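Local coordinates for putative regulatory protein SCO4313 (Streptomyces coelicolor, PDB 2OI8) that probably binds DNA and regulates transcription as a member of the TetR family, at residues Trp26-Ser35 against Gln105-Pro116. Numbering follows the deposited sequence.
Sequences WEQIATAGAS and QRYFLIFGTPVP
W26 reaches across to helix 104-111 with the six-membered half of its indole, long and flat enough to span helix-segment axes 11.1 Å apart. Its CH2 lies 3.4 Å from CD2 of L109, the indole and the leucine standing roughly perpendicular. CZ3 packs 3.8 Å from the CA of R106, while the carbonyl O of Q105 sits at the ring edge, close to its plane. The branched end of L109 lets one residue serve two neighbours: chi1 (-172°) carries CG toward the other helix, and chi2 (74°) sets CD2 on W26 and CD1 4.1 Å from I29 CD1. Replacing W26 by an alanine would probably open a gap beside L109 and leave the R106 backbone without its apolar neighbour. Q105, bent at chi2, runs past I29 head to tail; its OE1, 4.1 Å from I29 CG2, makes van der Waals contact only, and no hydrogen bond joins the two segments. In this all-helical TetR-type fold, the contact joins the first helix of the DNA-binding domain, just ahead of the predicted helix-turn-helix, to the C-terminal domain; the short helical segments cross at 82°. Beyond the helix ends the segments meet again through small side chains. A34 is short enough for V115 CG2 to come within 3.5 Å of its CB, and S35 OG lies 3.7 Å from P116 CD. G33, lacking a side chain, easily adopts the positive phi that turns the chain out of its helix. Further out, L67 of helix 60-84 packs on W26, and W99 O accepts a hydrogen bond from R106 NH2.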
ATOM      1  N   TRP A  26     -19.445   1.892   2.082  1.00 15.74           N
ATOM      2  CA  TRP A  26     -18.432   0.884   2.332  1.00 15.47           C
ATOM      3  C   TRP A  26     -18.768  -0.421   1.597  1.00 15.84           C
ATOM      4  O   TRP A  26     -17.883  -0.988   0.945  1.00 16.07           O
ATOM      5  CB  TRP A  26     -18.188   0.676   3.830  1.00 14.63           C
ATOM      6  CG  TRP A  26     -17.536   1.882   4.466  1.00 15.20           C
ATOM      7  CD1 TRP A  26     -18.139   2.834   5.264  1.00 15.18           C
ATOM      8  CD2 TRP A  26     -16.157   2.292   4.335  1.00 15.05           C
ATOM      9  NE1 TRP A  26     -17.214   3.795   5.642  1.00 14.96           N
ATOM     10  CE2 TRP A  26     -15.999   3.487   5.089  1.00 13.87           C
ATOM     11  CE3 TRP A  26     -15.041   1.757   3.668  1.00 14.04           C
ATOM     12  CZ2 TRP A  26     -14.781   4.152   5.181  1.00 13.76           C
ATOM     13  CZ3 TRP A  26     -13.836   2.424   3.762  1.00 14.08           C
ATOM     14  CH2 TRP A  26     -13.715   3.604   4.515  1.00 13.78           C
ATOM     15  N   GLU A  27     -20.031  -0.868   1.658  1.00 15.98           N
ATOM     16  CA  GLU A  27     -20.461  -2.108   0.975  1.00 16.56           C
ATOM     17  C   GLU A  27     -20.049  -2.071  -0.498  1.00 16.29           C
ATOM     18  O   GLU A  27     -19.360  -2.987  -0.982  1.00 16.02           O
ATOM     19  CB  GLU A  27     -21.977  -2.351   1.087  1.00 16.31           C
ATOM     20  CG  GLU A  27     -22.452  -2.896   2.423  1.00 17.77           C
ATOM     21  CD  GLU A  27     -24.003  -2.911   2.578  1.00 18.32           C
ATOM     22  OE1 GLU A  27     -24.737  -2.044   2.013  1.00 20.81           O
ATOM     23  OE2 GLU A  27     -24.488  -3.806   3.293  1.00 19.26           O
ATOM     24  N   GLN A  28     -20.455  -0.998  -1.194  1.00 16.15           N
ATOM     25  CA  GLN A  28     -20.088  -0.780  -2.603  1.00 15.97           C
ATOM     26  C   GLN A  28     -18.586  -0.724  -2.820  1.00 15.49           C
ATOM     27  O   GLN A  28     -18.096  -1.187  -3.849  1.00 15.55           O
ATOM     28  CB  GLN A  28     -20.709   0.502  -3.158  1.00 15.84           C
ATOM     29  CG  GLN A  28     -22.181   0.424  -3.483  1.00 17.24           C
ATOM     30  CD  GLN A  28     -22.640   1.599  -4.321  1.00 18.69           C
ATOM     31  OE1 GLN A  28     -23.725   2.146  -4.112  1.00 18.82           O
ATOM     32  NE2 GLN A  28     -21.807   1.998  -5.274  1.00 19.90           N
ATOM     33  N   ILE A  29     -17.863  -0.123  -1.877  1.00 15.25           N
ATOM     34  CA  ILE A  29     -16.398  -0.076  -1.959  1.00 15.37           C
ATOM     35  C   ILE A  29     -15.893  -1.508  -1.822  1.00 15.88           C
ATOM     36  O   ILE A  29     -15.181  -2.009  -2.694  1.00 15.48           O
ATOM     37  CB  ILE A  29     -15.763   0.838  -0.868  1.00 15.05           C
ATOM     38  CG1 ILE A  29     -16.166   2.291  -1.116  1.00 13.66           C
ATOM     39  CG2 ILE A  29     -14.222   0.683  -0.829  1.00 14.58           C
ATOM     40  CD1 ILE A  29     -15.386   3.258  -0.226  1.00 13.80           C
ATOM     41  N   ALA A  30     -16.308  -2.166  -0.737  1.00 16.51           N
ATOM     42  CA  ALA A  30     -15.941  -3.552  -0.477  1.00 17.23           C
ATOM     43  C   ALA A  30     -16.144  -4.411  -1.718  1.00 17.71           C
ATOM     44  O   ALA A  30     -15.190  -5.006  -2.225  1.00 18.49           O
ATOM     45  CB  ALA A  30     -16.725  -4.109   0.707  1.00 16.77           C
ATOM     46  N   THR A  31     -17.367  -4.433  -2.233  1.00 18.15           N
ATOM     47  CA  THR A  31     -17.704  -5.338  -3.324  1.00 18.64           C
ATOM     48  C   THR A  31     -17.229  -4.863  -4.696  1.00 19.19           C
ATOM     49  O   THR A  31     -16.699  -5.649  -5.456  1.00 19.30           O
ATOM     50  CB  THR A  31     -19.220  -5.755  -3.330  1.00 18.71           C
ATOM     51  OG1 THR A  31     -20.033  -4.691  -2.824  1.00 17.49           O
ATOM     52  CG2 THR A  31     -19.449  -7.000  -2.460  1.00 18.58           C
ATOM     53  N   ALA A  32     -17.367  -3.577  -4.999  1.00 20.24           N
ATOM     54  CA  ALA A  32     -17.079  -3.094  -6.365  1.00 21.27           C
ATOM     55  C   ALA A  32     -15.937  -2.080  -6.502  1.00 21.95           C
ATOM     56  O   ALA A  32     -15.592  -1.673  -7.621  1.00 21.94           O
ATOM     57  CB  ALA A  32     -18.351  -2.550  -7.015  1.00 21.58           C
ATOM     58  N   GLY A  33     -15.357  -1.676  -5.374  1.00 22.60           N
ATOM     59  CA  GLY A  33     -14.214  -0.769  -5.367  1.00 23.32           C
ATOM     60  C   GLY A  33     -14.606   0.691  -5.447  1.00 24.10           C
ATOM     61  O   GLY A  33     -15.543   1.066  -6.159  1.00 23.97           O
ATOM     62  N   ALA A  34     -13.884   1.521  -4.706  1.00 25.14           N
ATOM     63  CA  ALA A  34     -14.051   2.966  -4.810  1.00 26.56           C
ATOM     64  C   ALA A  34     -14.023   3.325  -6.292  1.00 27.46           C
ATOM     65  O   ALA A  34     -13.493   2.554  -7.103  1.00 27.98           O
ATOM     66  CB  ALA A  34     -12.936   3.673  -4.062  1.00 26.29           C
ATOM     67  N   SER A  35     -14.599   4.466  -6.671  1.00 28.26           N
ATOM     68  CA  SER A  35     -14.567   4.909  -8.099  1.00 28.52           C
ATOM     69  C   SER A  35     -15.727   4.310  -8.888  1.00 28.38           C
ATOM     70  O   SER A  35     -16.455   5.037  -9.569  1.00 28.48           O
ATOM     71  CB  SER A  35     -13.224   4.589  -8.786  1.00 28.48           C
ATOM     72  OG  SER A  35     -13.078   5.263 -10.028  1.00 29.11           O
ATOM     73  N   GLN A 105     -10.380  -2.465   4.495  1.00  9.76           N
ATOM     74  CA  GLN A 105     -10.956  -1.598   3.478  1.00 10.38           C
ATOM     75  C   GLN A 105     -10.741  -0.160   3.870  1.00 10.61           C
ATOM     76  O   GLN A 105     -10.398   0.672   3.022  1.00 10.83           O
ATOM     77  CB  GLN A 105     -12.446  -1.865   3.262  1.00 10.67           C
ATOM     78  CG  GLN A 105     -12.741  -3.174   2.607  1.00 12.22           C
ATOM     79  CD  GLN A 105     -11.955  -3.371   1.321  1.00 17.24           C
ATOM     80  OE1 GLN A 105     -11.976  -2.530   0.398  1.00 19.91           O
ATOM     81  NE2 GLN A 105     -11.247  -4.490   1.251  1.00 19.21           N
ATOM     82  N   ARG A 106     -10.913   0.125   5.160  1.00 10.06           N
ATOM     83  CA  ARG A 106     -10.656   1.461   5.657  1.00  9.62           C
ATOM     84  C   ARG A 106      -9.165   1.827   5.522  1.00  9.79           C
ATOM     85  O   ARG A 106      -8.835   2.944   5.123  1.00 10.46           O
ATOM     86  CB  ARG A 106     -11.120   1.556   7.094  1.00  9.53           C
ATOM     87  CG  ARG A 106     -11.064   2.932   7.713  1.00 10.47           C
ATOM     88  CD  ARG A 106     -11.507   2.848   9.172  1.00 11.71           C
ATOM     89  NE  ARG A 106     -10.780   1.798   9.894  1.00 13.37           N
ATOM     90  CZ  ARG A 106     -11.087   1.383  11.120  1.00 14.32           C
ATOM     91  NH1 ARG A 106     -12.106   1.930  11.768  1.00 14.41           N
ATOM     92  NH2 ARG A 106     -10.372   0.429  11.706  1.00 13.85           N
ATOM     93  N   TYR A 107      -8.270   0.884   5.819  1.00  9.39           N
ATOM     94  CA  TYR A 107      -6.836   1.111   5.705  1.00  8.65           C
ATOM     95  C   TYR A 107      -6.490   1.531   4.274  1.00  9.05           C
ATOM     96  O   TYR A 107      -5.753   2.508   4.050  1.00  8.78           O
ATOM     97  CB  TYR A 107      -6.061  -0.167   6.114  1.00  8.54           C
ATOM     98  CG  TYR A 107      -4.538  -0.065   5.977  1.00  6.75           C
ATOM     99  CD1 TYR A 107      -3.910  -0.425   4.784  1.00  3.72           C
ATOM    100  CD2 TYR A 107      -3.728   0.383   7.052  1.00  4.75           C
ATOM    101  CE1 TYR A 107      -2.501  -0.334   4.628  1.00  3.67           C
ATOM    102  CE2 TYR A 107      -2.303   0.471   6.918  1.00  3.07           C
ATOM    103  CZ  TYR A 107      -1.716   0.121   5.701  1.00  6.95           C
ATOM    104  OH  TYR A 107      -0.341   0.193   5.517  1.00 10.18           O
ATOM    105  N   PHE A 108      -7.050   0.808   3.309  1.00  9.01           N
ATOM    106  CA  PHE A 108      -6.682   1.003   1.919  1.00  9.88           C
ATOM    107  C   PHE A 108      -7.285   2.227   1.273  1.00  9.92           C
ATOM    108  O   PHE A 108      -6.749   2.729   0.297  1.00  9.08           O
ATOM    109  CB  PHE A 108      -7.014  -0.227   1.098  1.00 10.44           C
ATOM    110  CG  PHE A 108      -6.032  -1.361   1.285  1.00 11.52           C
ATOM    111  CD1 PHE A 108      -4.657  -1.143   1.114  1.00 12.21           C
ATOM    112  CD2 PHE A 108      -6.483  -2.656   1.593  1.00 10.49           C
ATOM    113  CE1 PHE A 108      -3.725  -2.220   1.269  1.00 14.51           C
ATOM    114  CE2 PHE A 108      -5.582  -3.726   1.731  1.00 11.49           C
ATOM    115  CZ  PHE A 108      -4.201  -3.513   1.576  1.00 12.50           C
ATOM    116  N   LEU A 109      -8.390   2.721   1.819  1.00 10.15           N
ATOM    117  CA  LEU A 109      -8.938   3.968   1.326  1.00 10.70           C
ATOM    118  C   LEU A 109      -7.913   5.113   1.588  1.00 11.03           C
ATOM    119  O   LEU A 109      -7.754   6.014   0.773  1.00 11.26           O
ATOM    120  CB  LEU A 109     -10.311   4.213   1.968  1.00 10.95           C
ATOM    121  CG  LEU A 109     -11.145   5.392   1.436  1.00 12.18           C
ATOM    122  CD1 LEU A 109     -11.794   5.146   0.047  1.00 10.65           C
ATOM    123  CD2 LEU A 109     -12.186   5.795   2.456  1.00  8.84           C
ATOM    124  N   ILE A 110      -7.198   5.057   2.712  1.00 11.00           N
ATOM    125  CA  ILE A 110      -6.113   6.009   2.980  1.00 10.78           C
ATOM    126  C   ILE A 110      -4.797   5.558   2.313  1.00 10.20           C
ATOM    127  O   ILE A 110      -4.162   6.325   1.599  1.00 10.43           O
ATOM    128  CB  ILE A 110      -5.803   6.153   4.527  1.00 12.04           C
ATOM    129  CG1 ILE A 110      -7.021   6.611   5.311  1.00 11.38           C
ATOM    130  CG2 ILE A 110      -4.568   7.085   4.758  1.00 11.93           C
ATOM    131  CD1 ILE A 110      -7.777   7.642   4.492  1.00 15.69           C
ATOM    132  N   PHE A 111      -4.371   4.321   2.587  1.00  9.06           N
ATOM    133  CA  PHE A 111      -2.996   3.920   2.290  1.00  8.20           C
ATOM    134  C   PHE A 111      -2.805   3.121   1.011  1.00  7.64           C
ATOM    135  O   PHE A 111      -1.688   2.792   0.654  1.00  7.76           O
ATOM    136  CB  PHE A 111      -2.380   3.203   3.495  1.00  7.54           C
ATOM    137  CG  PHE A 111      -2.286   4.074   4.730  1.00  7.60           C
ATOM    138  CD1 PHE A 111      -1.282   5.040   4.851  1.00  8.95           C
ATOM    139  CD2 PHE A 111      -3.217   3.955   5.763  1.00  8.20           C
ATOM    140  CE1 PHE A 111      -1.178   5.868   6.014  1.00  9.64           C
ATOM    141  CE2 PHE A 111      -3.133   4.772   6.923  1.00  8.79           C
ATOM    142  CZ  PHE A 111      -2.112   5.733   7.042  1.00  8.64           C
ATOM    143  N   GLY A 112      -3.895   2.832   0.320  1.00  7.51           N
ATOM    144  CA  GLY A 112      -3.868   1.950  -0.813  1.00  7.89           C
ATOM    145  C   GLY A 112      -3.988   2.709  -2.116  1.00  8.99           C
ATOM    146  O   GLY A 112      -3.534   3.857  -2.247  1.00  9.47           O
ATOM    147  N   THR A 113      -4.582   2.050  -3.096  1.00  9.00           N
ATOM    148  CA  THR A 113      -4.686   2.590  -4.424  1.00  9.02           C
ATOM    149  C   THR A 113      -5.549   3.850  -4.435  1.00  9.77           C
ATOM    150  O   THR A 113      -6.704   3.815  -4.030  1.00  9.24           O
ATOM    151  CB  THR A 113      -5.260   1.511  -5.346  1.00  9.43           C
ATOM    152  OG1 THR A 113      -4.505   0.303  -5.151  1.00  7.34           O
ATOM    153  CG2 THR A 113      -5.225   1.957  -6.829  1.00  7.67           C
ATOM    154  N   PRO A 114      -4.994   4.968  -4.929  1.00 10.76           N
ATOM    155  CA  PRO A 114      -5.738   6.230  -4.957  1.00 11.95           C
ATOM    156  C   PRO A 114      -7.025   6.082  -5.784  1.00 13.40           C
ATOM    157  O   PRO A 114      -7.079   5.262  -6.708  1.00 13.32           O
ATOM    158  CB  PRO A 114      -4.796   7.199  -5.691  1.00 12.06           C
ATOM    159  CG  PRO A 114      -3.476   6.518  -5.840  1.00 11.09           C
ATOM    160  CD  PRO A 114      -3.669   5.055  -5.568  1.00 10.67           C
ATOM    161  N   VAL A 115      -8.055   6.867  -5.485  1.00 14.96           N
ATOM    162  CA  VAL A 115      -9.274   6.750  -6.267  1.00 16.64           C
ATOM    163  C   VAL A 115      -9.144   7.614  -7.513  1.00 18.16           C
ATOM    164  O   VAL A 115      -8.893   8.806  -7.409  1.00 18.14           O
ATOM    165  CB  VAL A 115     -10.517   7.092  -5.443  1.00 16.71           C
ATOM    166  CG1 VAL A 115     -11.769   6.940  -6.293  1.00 16.40           C
ATOM    167  CG2 VAL A 115     -10.567   6.203  -4.228  1.00 15.68           C
ATOM    168  N   PRO A 116      -9.253   6.991  -8.704  1.00 20.21           N
ATOM    169  CA  PRO A 116      -9.038   7.695  -9.972  1.00 21.17           C
ATOM    170  C   PRO A 116     -10.023   8.807 -10.124  1.00 22.30           C
ATOM    171  O   PRO A 116     -11.208   8.615  -9.863  1.00 22.49           O
ATOM    172  CB  PRO A 116      -9.333   6.631 -11.027  1.00 21.31           C
ATOM    173  CG  PRO A 116      -9.103   5.346 -10.336  1.00 21.05           C
ATOM    174  CD  PRO A 116      -9.571   5.568  -8.925  1.00 20.31           C
TER